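Local coordinates for NAD-dependent L-serine dehydrogenase (Pseudomonas aeruginosa, PDB 3OBB), which catalyses the NAD-dependent oxidation of L-serine and methyl-L-serine, works as a homotetramer, and has low activity toward beta-hydroxyisobutyrate, at residues Gly15-Thr20 with Ala128-Gly133; Glu189-Gly194 with Leu199-Leu204; Asn222-Val227 with Leu293-Gln298; Asn230-Arg235 with Glu284-Val289. All blocks are in the same frame, centred on the assembly; numbering follows the deposited sequence.

Contact 1 of 4, residues Gly15-Thr20 with Ala128-Gly133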
loop_
_atom_site.group_PDB
_atom_site.type_symbol
_atom_site.label_atom_id
_atom_site.label_comp_id
_atom_site.label_asym_id
_atom_site.label_seq_id
_atom_site.Cartn_x
_atom_site.Cartn_y
_atom_site.Cartn_z
ATOM N N GLY A 15 -4.249 26.510 21.216
ATOM C CA GLY A 15 -5.188 27.455 21.804
ATOM C C GLY A 15 -4.528 28.560 22.632
ATOM O O GLY A 15 -4.855 29.757 22.499
ATOM N N ALA A 16 -3.608 28.174 23.502
ATOM C CA ALA A 16 -2.945 29.171 24.354
ATOM C C ALA A 16 -2.273 30.308 23.556
ATOM O O ALA A 16 -2.609 31.474 23.772
ATOM C CB ALA A 16 -1.955 28.517 25.340
ATOM N N PRO A 17 -1.338 29.986 22.649
ATOM C CA PRO A 17 -0.705 31.106 21.939
ATOM C C PRO A 17 -1.648 31.864 20.998
ATOM O O PRO A 17 -1.468 33.065 20.812
ATOM C CB PRO A 17 0.453 30.445 21.141
ATOM C CG PRO A 17 0.088 29.018 21.023
ATOM C CD PRO A 17 -0.779 28.683 22.241
HETATM N N MSE A 18 -2.634 31.183 20.421
HETATM C CA MSE A 18 -3.649 31.853 19.598
HETATM C C MSE A 18 -4.440 32.864 20.433
HETATM O O MSE A 18 -4.638 33.988 19.997
HETATM C CB MSE A 18 -4.612 30.847 18.942
HETATM C CG MSE A 18 -3.957 29.893 17.953
HETATM SE SE MSE A 18 -5.170 28.444 17.442
HETATM C CE MSE A 18 -6.551 29.581 16.641
ATOM N N ALA A 19 -4.869 32.464 21.635
ATOM C CA ALA A 19 -5.637 33.352 22.508
ATOM C C ALA A 19 -4.748 34.475 23.041
ATOM O O ALA A 19 -5.186 35.615 23.168
ATOM C CB ALA A 19 -6.280 32.584 23.650
ATOM N N THR A 20 -3.480 34.152 23.302
ATOM C CA THR A 20 -2.514 35.162 23.729
ATOM C C THR A 20 -2.307 36.199 22.650
ATOM O O THR A 20 -2.229 37.384 22.959
ATOM C CB THR A 20 -1.152 34.536 24.123
ATOM O OG1 THR A 20 -1.388 33.574 25.153
ATOM C CG2 THR A 20 -0.158 35.601 24.625
ATOM N N ALA A 128 4.679 26.989 16.795
ATOM C CA ALA A 128 5.488 28.147 16.382
ATOM C C ALA A 128 4.681 29.169 15.559
ATOM O O ALA A 128 4.827 30.376 15.742
ATOM C CB ALA A 128 6.705 27.651 15.542
ATOM N N GLY A 129 3.874 28.679 14.617
ATOM C CA GLY A 129 2.990 29.553 13.840
ATOM C C GLY A 129 1.953 30.195 14.738
ATOM O O GLY A 129 1.675 31.388 14.652
ATOM N N ALA A 130 1.397 29.389 15.629
ATOM C CA ALA A 130 0.420 29.891 16.570
ATOM C C ALA A 130 1.033 30.997 17.420
ATOM O O ALA A 130 0.397 32.047 17.593
ATOM C CB ALA A 130 -0.100 28.783 17.425
ATOM N N ALA A 131 2.250 30.772 17.928
ATOM C CA ALA A 131 2.917 31.765 18.772
ATOM C C ALA A 131 3.240 33.027 18.023
ATOM O O ALA A 131 2.991 34.096 18.539
ATOM C CB ALA A 131 4.154 31.210 19.415
ATOM N N ALA A 132 3.792 32.901 16.807
ATOM C CA ALA A 132 4.113 34.067 15.982
ATOM C C ALA A 132 2.886 34.794 15.413
ATOM O O ALA A 132 2.990 35.948 15.036
ATOM C CB ALA A 132 5.128 33.689 14.834
ATOM N N GLY A 133 1.732 34.137 15.313
ATOM C CA GLY A 133 0.563 34.780 14.692
ATOM C C GLY A 133 0.644 34.676 13.170
ATOM O O GLY A 133 0.129 35.539 12.447
#
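Pro17 meets Ala130 and Ala131 on the flank of helix 127-132. Its CB rests on the backbone of that helix, 3.7 Å from the CA of Ala131, with the Ala131 CB a little further off. The next ring atom, Pro17 CG, lies 3.6 Å from the methyl CB of Ala130. The ring therefore sits across the step between two successive alanines. Met18, a selenomethionine, comes to Ala130 next to the proline. Its CG is anti to its own carbonyl carbon (chi1 -64°) and approaches the Ala130 CB to 4.0 Å. The end of the chain leads away from 128-133, and the Met18 side chain packs on Phe8, Met66 and Leu135.

The segments 15-20 and 128-132 run nearly parallel, with axes 7.7 Å apart and an angle of 17° between them. The small side chains of Ala130 and Ala131 lie where Pro17 and Met18 come up against helix 127-132. Helix 15-24 follows strand 5-9 and the glycine-rich turn of a Rossmann fold. Gly15 is the last glycine of the GxGxxG pattern, and the whole of 15-20 belongs to the NAD(+) binding site.

No hydrogen bond joins the two segments themselves. Beyond them, Asn21 ND2 bonds to Ala131 O. Within 15-20, Thr20 OG1 returns to Ala16 O at 2.8 Å, from above the carbonyl plane. Gly133, with positive phi, ends helix 127-132 in a Schellman motif.

Contact 2 of 4, residues Glu189-Gly194 with Leu199-Leu204; sequences EAMALG and LEAKVL
Met191, a selenomethionine, reaches over Ala201 with its terminal methyl. Its CE lies 3.6 Å from the Ala201 CB and is also close to the carbonyl oxygen of Ala201. The chain bends at both chi2 (-65°) and chi3 (-59°), which brings this tip closer to 199-204 than its CB bond alone would suggest. The SE passes Leu204 CD2 at 4.2 Å. The two side chains run side by side, pointing opposite ways.

Leu204 comes from the other helix. Its CG is anti to the backbone N (chi1 175°), and its CD2 branch is pushed against the backbone of 189-194. That methyl lies 3.7 Å from Gly194 CA and equally near Ala190 O. The surface here is bare backbone because Gly194 has no side chain, and Leu204 CD2 lies directly on it.

Leu199 covers the other part of Gly194. Its CB is 3.4 Å from Gly194 O, and its backbone N bonds to the same oxygen at 3.1 Å. The donor sits above the carbonyl plane of Gly194, well out of it. Leu199 also packs on Ala168 of the second subunit. Met191 also packs on Trp224 and Gln291.

Glu200 stands at the N-cap position of helix 201-209. A short connection thus joins the long helix 168-196 to the next helix. These are two consecutive helices packed together in the all-helical C-terminal domain of the 3-hydroxyisobutyrate dehydrogenase family.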
loop_
_atom_site.group_PDB
_atom_site.type_symbol
_atom_site.label_atom_id
_atom_site.label_comp_id
_atom_site.label_asym_id
_atom_site.label_seq_id
_atom_site.Cartn_x
_atom_site.Cartn_y
_atom_site.Cartn_z
ATOM N N GLU A 189 11.590 7.942 2.904
ATOM C CA GLU A 189 11.944 6.704 2.232
ATOM C C GLU A 189 12.954 6.969 1.107
ATOM O O GLU A 189 13.833 6.126 0.839
ATOM C CB GLU A 189 10.681 5.994 1.706
ATOM C CG GLU A 189 10.333 6.264 0.275
ATOM C CD GLU A 189 9.059 5.490 -0.193
ATOM O OE1 GLU A 189 8.403 4.826 0.646
ATOM O OE2 GLU A 189 8.751 5.548 -1.409
ATOM N N ALA A 190 12.811 8.125 0.447
ATOM C CA ALA A 190 13.740 8.513 -0.632
ATOM C C ALA A 190 15.116 8.810 -0.039
ATOM O O ALA A 190 16.121 8.330 -0.557
ATOM C CB ALA A 190 13.206 9.715 -1.396
HETATM N N MSE A 191 15.164 9.552 1.063
HETATM C CA MSE A 191 16.433 9.880 1.750
HETATM C C MSE A 191 17.176 8.610 2.164
HETATM O O MSE A 191 18.390 8.478 1.964
HETATM C CB MSE A 191 16.177 10.746 3.008
HETATM C CG MSE A 191 15.667 12.191 2.740
HETATM SE SE MSE A 191 16.984 13.282 1.801
HETATM C CE MSE A 191 18.465 13.183 3.099
ATOM N N ALA A 192 16.435 7.659 2.712
ATOM C CA ALA A 192 17.015 6.410 3.217
ATOM C C ALA A 192 17.515 5.551 2.064
ATOM O O ALA A 192 18.600 4.980 2.122
ATOM C CB ALA A 192 15.968 5.655 4.064
ATOM N N LEU A 193 16.739 5.508 0.984
ATOM C CA LEU A 193 17.168 4.774 -0.214
ATOM C C LEU A 193 18.510 5.345 -0.777
ATOM O O LEU A 193 19.470 4.594 -1.051
ATOM C CB LEU A 193 16.044 4.789 -1.256
ATOM C CG LEU A 193 16.280 4.088 -2.604
ATOM C CD1 LEU A 193 16.735 2.605 -2.408
ATOM C CD2 LEU A 193 15.047 4.220 -3.530
ATOM N N GLY A 194 18.560 6.669 -0.963
ATOM C CA GLY A 194 19.779 7.318 -1.463
ATOM C C GLY A 194 20.996 7.053 -0.577
ATOM O O GLY A 194 22.052 6.607 -1.066
ATOM N N LEU A 199 24.969 7.717 -0.981
ATOM C CA LEU A 199 24.898 9.184 -1.115
ATOM C C LEU A 199 25.015 9.914 0.215
ATOM O O LEU A 199 24.610 9.392 1.237
ATOM C CB LEU A 199 23.593 9.601 -1.780
ATOM C CG LEU A 199 23.563 9.750 -3.306
ATOM C CD1 LEU A 199 24.307 8.629 -4.042
ATOM C CD2 LEU A 199 22.115 9.817 -3.748
ATOM N N GLU A 200 25.516 11.140 0.187
ATOM C CA GLU A 200 25.519 11.966 1.373
ATOM C C GLU A 200 24.137 12.562 1.500
ATOM O O GLU A 200 23.613 13.143 0.533
ATOM C CB GLU A 200 26.520 13.112 1.232
ATOM C CG GLU A 200 27.960 12.702 1.368
ATOM C CD GLU A 200 28.870 13.924 1.317
ATOM O OE1 GLU A 200 29.685 14.005 0.382
ATOM O OE2 GLU A 200 28.742 14.828 2.188
ATOM N N ALA A 201 23.559 12.463 2.698
ATOM C CA ALA A 201 22.182 12.886 2.922
ATOM C C ALA A 201 21.945 14.337 2.452
ATOM O O ALA A 201 20.959 14.597 1.770
ATOM C CB ALA A 201 21.800 12.700 4.385
ATOM N N LYS A 202 22.856 15.259 2.773
ATOM C CA LYS A 202 22.673 16.689 2.420
ATOM C C LYS A 202 22.771 16.969 0.934
ATOM O O LYS A 202 22.133 17.900 0.450
ATOM C CB LYS A 202 23.697 17.594 3.098
ATOM C CG LYS A 202 23.373 17.947 4.541
ATOM C CD LYS A 202 24.500 18.837 5.086
ATOM C CE LYS A 202 24.487 18.935 6.593
ATOM N NZ LYS A 202 25.156 20.207 7.045
ATOM N N VAL A 203 23.563 16.178 0.214
ATOM C CA VAL A 203 23.653 16.325 -1.227
ATOM C C VAL A 203 22.363 15.855 -1.890
ATOM O O VAL A 203 21.812 16.552 -2.725
ATOM C CB VAL A 203 24.857 15.550 -1.842
ATOM C CG1 VAL A 203 24.843 15.701 -3.374
ATOM C CG2 VAL A 203 26.217 16.028 -1.234
ATOM N N LEU A 204 21.894 14.670 -1.506
ATOM C CA LEU A 204 20.625 14.146 -2.005
ATOM C C LEU A 204 19.433 15.051 -1.682
ATOM O O LEU A 204 18.593 15.269 -2.565
ATOM C CB LEU A 204 20.375 12.731 -1.495
ATOM C CG LEU A 204 19.022 12.173 -1.888
ATOM C CD1 LEU A 204 18.866 11.958 -3.432
ATOM C CD2 LEU A 204 18.721 10.898 -1.121
#

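Contact 3 of 4, residues Asn222-Val227 with Leu293-Gln298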
loop_
_atom_site.group_PDB
_atom_site.type_symbol
_atom_site.label_atom_id
_atom_site.label_comp_id
_atom_site.label_asym_id
_atom_site.label_seq_id
_atom_site.Cartn_x
_atom_site.Cartn_y
_atom_site.Cartn_z
ATOM N N ASN A 222 13.142 18.622 6.896
ATOM C CA ASN A 222 13.758 17.407 6.365
ATOM C C ASN A 222 13.799 16.303 7.432
ATOM O O ASN A 222 14.237 16.566 8.545
ATOM C CB ASN A 222 15.150 17.729 5.795
ATOM C CG ASN A 222 15.763 16.527 5.072
ATOM O OD1 ASN A 222 16.055 15.486 5.716
ATOM N ND2 ASN A 222 15.891 16.622 3.724
ATOM N N PRO A 223 13.299 15.079 7.129
ATOM C CA PRO A 223 13.272 14.022 8.165
ATOM C C PRO A 223 14.589 13.332 8.535
ATOM O O PRO A 223 14.604 12.544 9.487
ATOM C CB PRO A 223 12.293 13.003 7.572
ATOM C CG PRO A 223 12.499 13.138 6.112
ATOM C CD PRO A 223 12.643 14.605 5.886
ATOM N N TRP A 224 15.678 13.632 7.826
ATOM C CA TRP A 224 17.000 12.986 8.055
ATOM C C TRP A 224 17.857 13.770 9.042
ATOM O O TRP A 224 18.132 14.946 8.798
ATOM C CB TRP A 224 17.782 12.820 6.746
ATOM C CG TRP A 224 18.907 11.817 6.904
ATOM C CD1 TRP A 224 20.185 12.073 7.312
ATOM C CD2 TRP A 224 18.835 10.408 6.687
ATOM N NE1 TRP A 224 20.920 10.912 7.330
ATOM C CE2 TRP A 224 20.104 9.872 6.981
ATOM C CE3 TRP A 224 17.806 9.535 6.315
ATOM C CZ2 TRP A 224 20.381 8.499 6.893
ATOM C CZ3 TRP A 224 18.086 8.177 6.227
ATOM C CH2 TRP A 224 19.361 7.676 6.524
ATOM N N PRO A 225 18.244 13.140 10.176
ATOM C CA PRO A 225 18.948 13.870 11.256
ATOM C C PRO A 225 20.163 14.552 10.707
ATOM O O PRO A 225 20.884 13.941 9.903
ATOM C CB PRO A 225 19.384 12.750 12.233
ATOM C CG PRO A 225 18.205 11.723 12.116
ATOM C CD PRO A 225 17.989 11.729 10.559
ATOM N N GLY A 226 20.375 15.807 11.111
ATOM C CA GLY A 226 21.584 16.538 10.660
ATOM C C GLY A 226 21.422 17.300 9.347
ATOM O O GLY A 226 22.219 18.186 9.055
ATOM N N VAL A 227 20.390 16.994 8.560
ATOM C CA VAL A 227 20.223 17.736 7.311
ATOM C C VAL A 227 19.840 19.197 7.569
ATOM O O VAL A 227 20.554 20.113 7.125
ATOM C CB VAL A 227 19.316 17.027 6.286
ATOM C CG1 VAL A 227 19.048 17.941 5.067
ATOM C CG2 VAL A 227 20.019 15.761 5.808
ATOM N N LEU A 293 11.432 4.226 10.609
ATOM C CA LEU A 293 11.007 3.035 9.852
ATOM C C LEU A 293 12.043 2.614 8.789
ATOM O O LEU A 293 12.287 1.415 8.584
ATOM C CB LEU A 293 9.646 3.278 9.189
ATOM C CG LEU A 293 8.426 3.376 10.123
ATOM C CD1 LEU A 293 7.155 3.454 9.282
ATOM C CD2 LEU A 293 8.383 2.174 11.064
ATOM N N PHE A 294 12.696 3.600 8.168
ATOM C CA PHE A 294 13.588 3.349 7.017
ATOM C C PHE A 294 15.074 3.383 7.308
ATOM O O PHE A 294 15.858 2.833 6.526
ATOM C CB PHE A 294 13.278 4.342 5.897
ATOM C CG PHE A 294 11.819 4.467 5.611
ATOM C CD1 PHE A 294 11.117 5.592 6.023
ATOM C CD2 PHE A 294 11.148 3.443 4.961
ATOM C CE1 PHE A 294 9.770 5.717 5.768
ATOM C CE2 PHE A 294 9.783 3.546 4.711
ATOM C CZ PHE A 294 9.095 4.686 5.123
ATOM N N ASP A 295 15.461 4.057 8.394
ATOM C CA ASP A 295 16.882 4.341 8.705
ATOM C C ASP A 295 17.281 3.417 9.827
ATOM O O ASP A 295 16.791 3.562 10.957
ATOM C CB ASP A 295 17.072 5.811 9.120
ATOM C CG ASP A 295 18.515 6.168 9.535
ATOM O OD1 ASP A 295 18.662 7.345 9.994
ATOM O OD2 ASP A 295 19.486 5.349 9.397
ATOM N N PRO A 296 18.171 2.452 9.514
ATOM C CA PRO A 296 18.578 1.409 10.459
ATOM C C PRO A 296 19.544 1.911 11.529
ATOM O O PRO A 296 19.620 1.333 12.611
ATOM C CB PRO A 296 19.271 0.384 9.564
ATOM C CG PRO A 296 19.838 1.203 8.394
ATOM C CD PRO A 296 18.831 2.313 8.191
ATOM N N THR A 297 20.260 2.986 11.234
ATOM C CA THR A 297 21.341 3.445 12.103
ATOM C C THR A 297 20.858 4.548 13.039
ATOM O O THR A 297 21.623 5.453 13.384
ATOM C CB THR A 297 22.529 4.005 11.281
ATOM O OG1 THR A 297 22.182 5.308 10.793
ATOM C CG2 THR A 297 22.885 3.082 10.094
ATOM N N GLN A 298 19.601 4.500 13.456
ATOM C CA GLN A 298 19.109 5.596 14.285
ATOM C C GLN A 298 19.193 5.344 15.795
ATOM O O GLN A 298 20.030 5.948 16.483
ATOM C CB GLN A 298 17.716 6.053 13.837
ATOM C CG GLN A 298 17.812 7.218 12.873
ATOM C CD GLN A 298 16.696 8.216 13.035
ATOM O OE1 GLN A 298 16.133 8.363 14.117
ATOM N NE2 GLN A 298 16.363 8.907 11.957
#
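Each segment holds an Asx turn, Asn222 to Trp224 in the loop after helix 216-220 and Asp295 to Thr297 in the C-terminal tail, and Trp224 and Asp295 meet across the contact. The carboxylate of Asp295 lies over one face of the indole, close to the rim of the six-membered ring. Its CG is 3.5 Å from Trp224 CH2, and the two planes are only 14° apart. In Asp295, CG anti to the backbone N (chi1 177°) puts the carboxylate on the indole.

The tail holds the carboxylate in this position. Asp295 OD2 accepts from Thr297 OG1 at 3.0 Å on its syn side, and from Thr297 N at 3.1 Å from above the plane. On the other segment, Asn222 OD1 takes Trp224 N at 2.8 Å, in the carbonyl plane.

Beside the indole, Gln298 NE2 touches Pro225 CG at 3.4 Å. The amide is held by outside partners: Lys292 bonds its OE1 and Tyr237 its NE2.

The contact lies at the outer end of the helical domain. Trp224 packs on Ala201 of helix 201-209 and Met191 of helix 168-196. Phe294 packs on Pro265 of the second subunit.

Contact 4 of 4, residues Asn230-Arg235 with Glu284-Val289; sequences NAPASR and ERDFSV
Pro232 lies against the carboxylate of Asp286. Its CB is 3.4 Å from Asp286 OD2, and its CG is just as near Asp286 CG. Asp286 CG is anti to the backbone N (chi1 171°), which sends the carboxylate toward the proline. One face of the Arg235 guanidinium lies over Pro232 CA. A water bridges the segments next to this contact. It accepts from Ala233 N at 2.9 Å and donates to Ser288 OG at 2.8 Å.

The next shell fixes the acid. Asp286 OD2 takes Ser288 N at 2.9 Å, from above the carboxylate plane, in an Asx turn. Ser288 OG bonds to the same oxygen, but this bond is modelled doubtfully short. The other oxygen, Asp286 OD1, bonds to Tyr221 OH and Phe241 N. Both oxygens of this buried acid thus have partners.

A bound HEPES buffer molecule (EPE) lies about 5 Å from the Asp286 side chain. The side chain of His13, in the NAD(+) site, is about 9 Å from that of Asp286. The contact joins the loop between helices 216-220 and 243-260 to the one between helices 265-279 and 291-294. Phe287 and Ser288 pack on Met184 of helix 168-196.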
loop_
_atom_site.group_PDB
_atom_site.type_symbol
_atom_site.label_atom_id
_atom_site.label_comp_id
_atom_site.label_asym_id
_atom_site.label_seq_id
_atom_site.Cartn_x
_atom_site.Cartn_y
_atom_site.Cartn_z
ATOM N N ASN A 230 17.818 22.893 12.543
ATOM C CA ASN A 230 16.648 23.376 13.323
ATOM C C ASN A 230 15.369 22.538 13.232
ATOM O O ASN A 230 14.330 22.930 13.803
ATOM C CB ASN A 230 16.308 24.882 13.073
ATOM C CG ASN A 230 15.805 25.193 11.631
ATOM O OD1 ASN A 230 15.471 24.294 10.833
ATOM N ND2 ASN A 230 15.751 26.502 11.305
ATOM N N ALA A 231 15.438 21.422 12.497
ATOM C CA ALA A 231 14.296 20.537 12.298
ATOM C C ALA A 231 14.235 19.512 13.428
ATOM O O ALA A 231 15.269 19.200 14.026
ATOM C CB ALA A 231 14.404 19.828 10.924
ATOM N N PRO A 232 13.036 18.980 13.726
ATOM C CA PRO A 232 12.941 17.926 14.755
ATOM C C PRO A 232 13.909 16.744 14.566
ATOM O O PRO A 232 14.344 16.172 15.552
ATOM C CB PRO A 232 11.493 17.452 14.645
ATOM C CG PRO A 232 10.752 18.691 14.192
ATOM C CD PRO A 232 11.700 19.340 13.194
ATOM N N ALA A 233 14.250 16.398 13.329
ATOM C CA ALA A 233 15.127 15.247 13.089
ATOM C C ALA A 233 16.514 15.403 13.706
ATOM O O ALA A 233 17.168 14.415 14.040
ATOM C CB ALA A 233 15.223 14.941 11.600
ATOM N N SER A 234 16.953 16.646 13.870
ATOM C CA SER A 234 18.274 16.938 14.394
ATOM C C SER A 234 18.303 17.013 15.912
ATOM O O SER A 234 19.353 17.260 16.496
ATOM C CB SER A 234 18.850 18.218 13.766
ATOM O OG SER A 234 19.018 18.074 12.351
ATOM N N ARG A 235 17.157 16.794 16.559
ATOM C CA ARG A 235 17.095 16.763 18.024
ATOM C C ARG A 235 16.220 15.584 18.439
ATOM O O ARG A 235 15.344 15.695 19.326
ATOM C CB ARG A 235 16.556 18.082 18.585
ATOM C CG ARG A 235 15.209 18.486 17.993
ATOM C CD ARG A 235 14.748 19.851 18.521
ATOM N NE ARG A 235 13.336 20.079 18.208
ATOM C CZ ARG A 235 12.879 20.725 17.145
ATOM N NH1 ARG A 235 13.703 21.233 16.219
ATOM N NH2 ARG A 235 11.578 20.862 17.005
ATOM N N GLU A 284 4.323 10.582 20.804
ATOM C CA GLU A 284 4.641 11.970 21.109
ATOM C C GLU A 284 5.902 12.515 20.447
ATOM O O GLU A 284 6.335 13.616 20.790
ATOM C CB GLU A 284 4.734 12.213 22.621
ATOM C CG GLU A 284 3.558 11.684 23.423
ATOM C CD GLU A 284 3.062 12.680 24.455
ATOM O OE1 GLU A 284 3.858 13.499 25.001
ATOM O OE2 GLU A 284 1.851 12.628 24.714
ATOM N N ARG A 285 6.503 11.759 19.521
ATOM C CA ARG A 285 7.621 12.296 18.751
ATOM C C ARG A 285 7.056 13.140 17.610
ATOM O O ARG A 285 5.864 13.005 17.221
ATOM C CB ARG A 285 8.561 11.182 18.230
ATOM C CG ARG A 285 9.166 10.300 19.342
ATOM C CD ARG A 285 10.667 10.613 19.577
ATOM N NE ARG A 285 11.296 9.542 20.359
ATOM C CZ ARG A 285 12.553 9.131 20.229
ATOM N NH1 ARG A 285 13.373 9.695 19.346
ATOM N NH2 ARG A 285 13.000 8.143 21.000
ATOM N N ASP A 286 7.898 14.024 17.078
ATOM C CA ASP A 286 7.516 14.764 15.881
ATOM C C ASP A 286 7.204 13.776 14.739
ATOM O O ASP A 286 7.879 12.743 14.606
ATOM C CB ASP A 286 8.635 15.700 15.443
ATOM C CG ASP A 286 8.350 16.306 14.080
ATOM O OD1 ASP A 286 7.462 17.210 14.036
ATOM O OD2 ASP A 286 8.968 15.847 13.062
ATOM N N PHE A 287 6.208 14.093 13.908
ATOM C CA PHE A 287 5.748 13.144 12.893
ATOM C C PHE A 287 6.854 12.748 11.896
ATOM O O PHE A 287 6.749 11.714 11.266
ATOM C CB PHE A 287 4.486 13.666 12.161
ATOM C CG PHE A 287 4.754 14.817 11.215
ATOM C CD1 PHE A 287 5.272 16.034 11.691
ATOM C CD2 PHE A 287 4.534 14.669 9.837
ATOM C CE1 PHE A 287 5.521 17.104 10.810
ATOM C CE2 PHE A 287 4.771 15.721 8.946
ATOM C CZ PHE A 287 5.268 16.940 9.423
ATOM N N SER A 288 7.917 13.549 11.741
ATOM C CA SER A 288 9.027 13.127 10.862
ATOM C C SER A 288 9.824 11.918 11.390
ATOM O O SER A 288 10.663 11.368 10.678
ATOM C CB SER A 288 9.931 14.314 10.441
ATOM O OG SER A 288 10.708 14.817 11.511
ATOM N N VAL A 289 9.522 11.486 12.613
ATOM C CA VAL A 289 10.057 10.251 13.224
ATOM C C VAL A 289 9.767 9.010 12.359
ATOM O O VAL A 289 10.426 7.951 12.492
ATOM C CB VAL A 289 9.531 10.060 14.673
ATOM C CG1 VAL A 289 8.070 9.495 14.683
ATOM C CG2 VAL A 289 10.477 9.177 15.477
HETATM O O HOH W 1 12.581 16.775 10.955
#

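Overall arrangement
From the N terminus, contact 1 comes first. It closes a loop of 107 residues within the Rossmann domain and ties helix 15-24 to helix 127-132. The chain then enters the long helix 168-196, and contact 2 closes a short turn at its far end. Contact 3 next brings the loop after helix 216-220 to the C-terminal tail. Contact 4 is nested inside that closure and joins two loops of the helical domain. Contacts 2 and 3 touch through Ala192 and Phe294, and contacts 3 and 4 through Gly226 and Ser234. Contact 1 stands apart, its centre about 20 Å from that of contact 4.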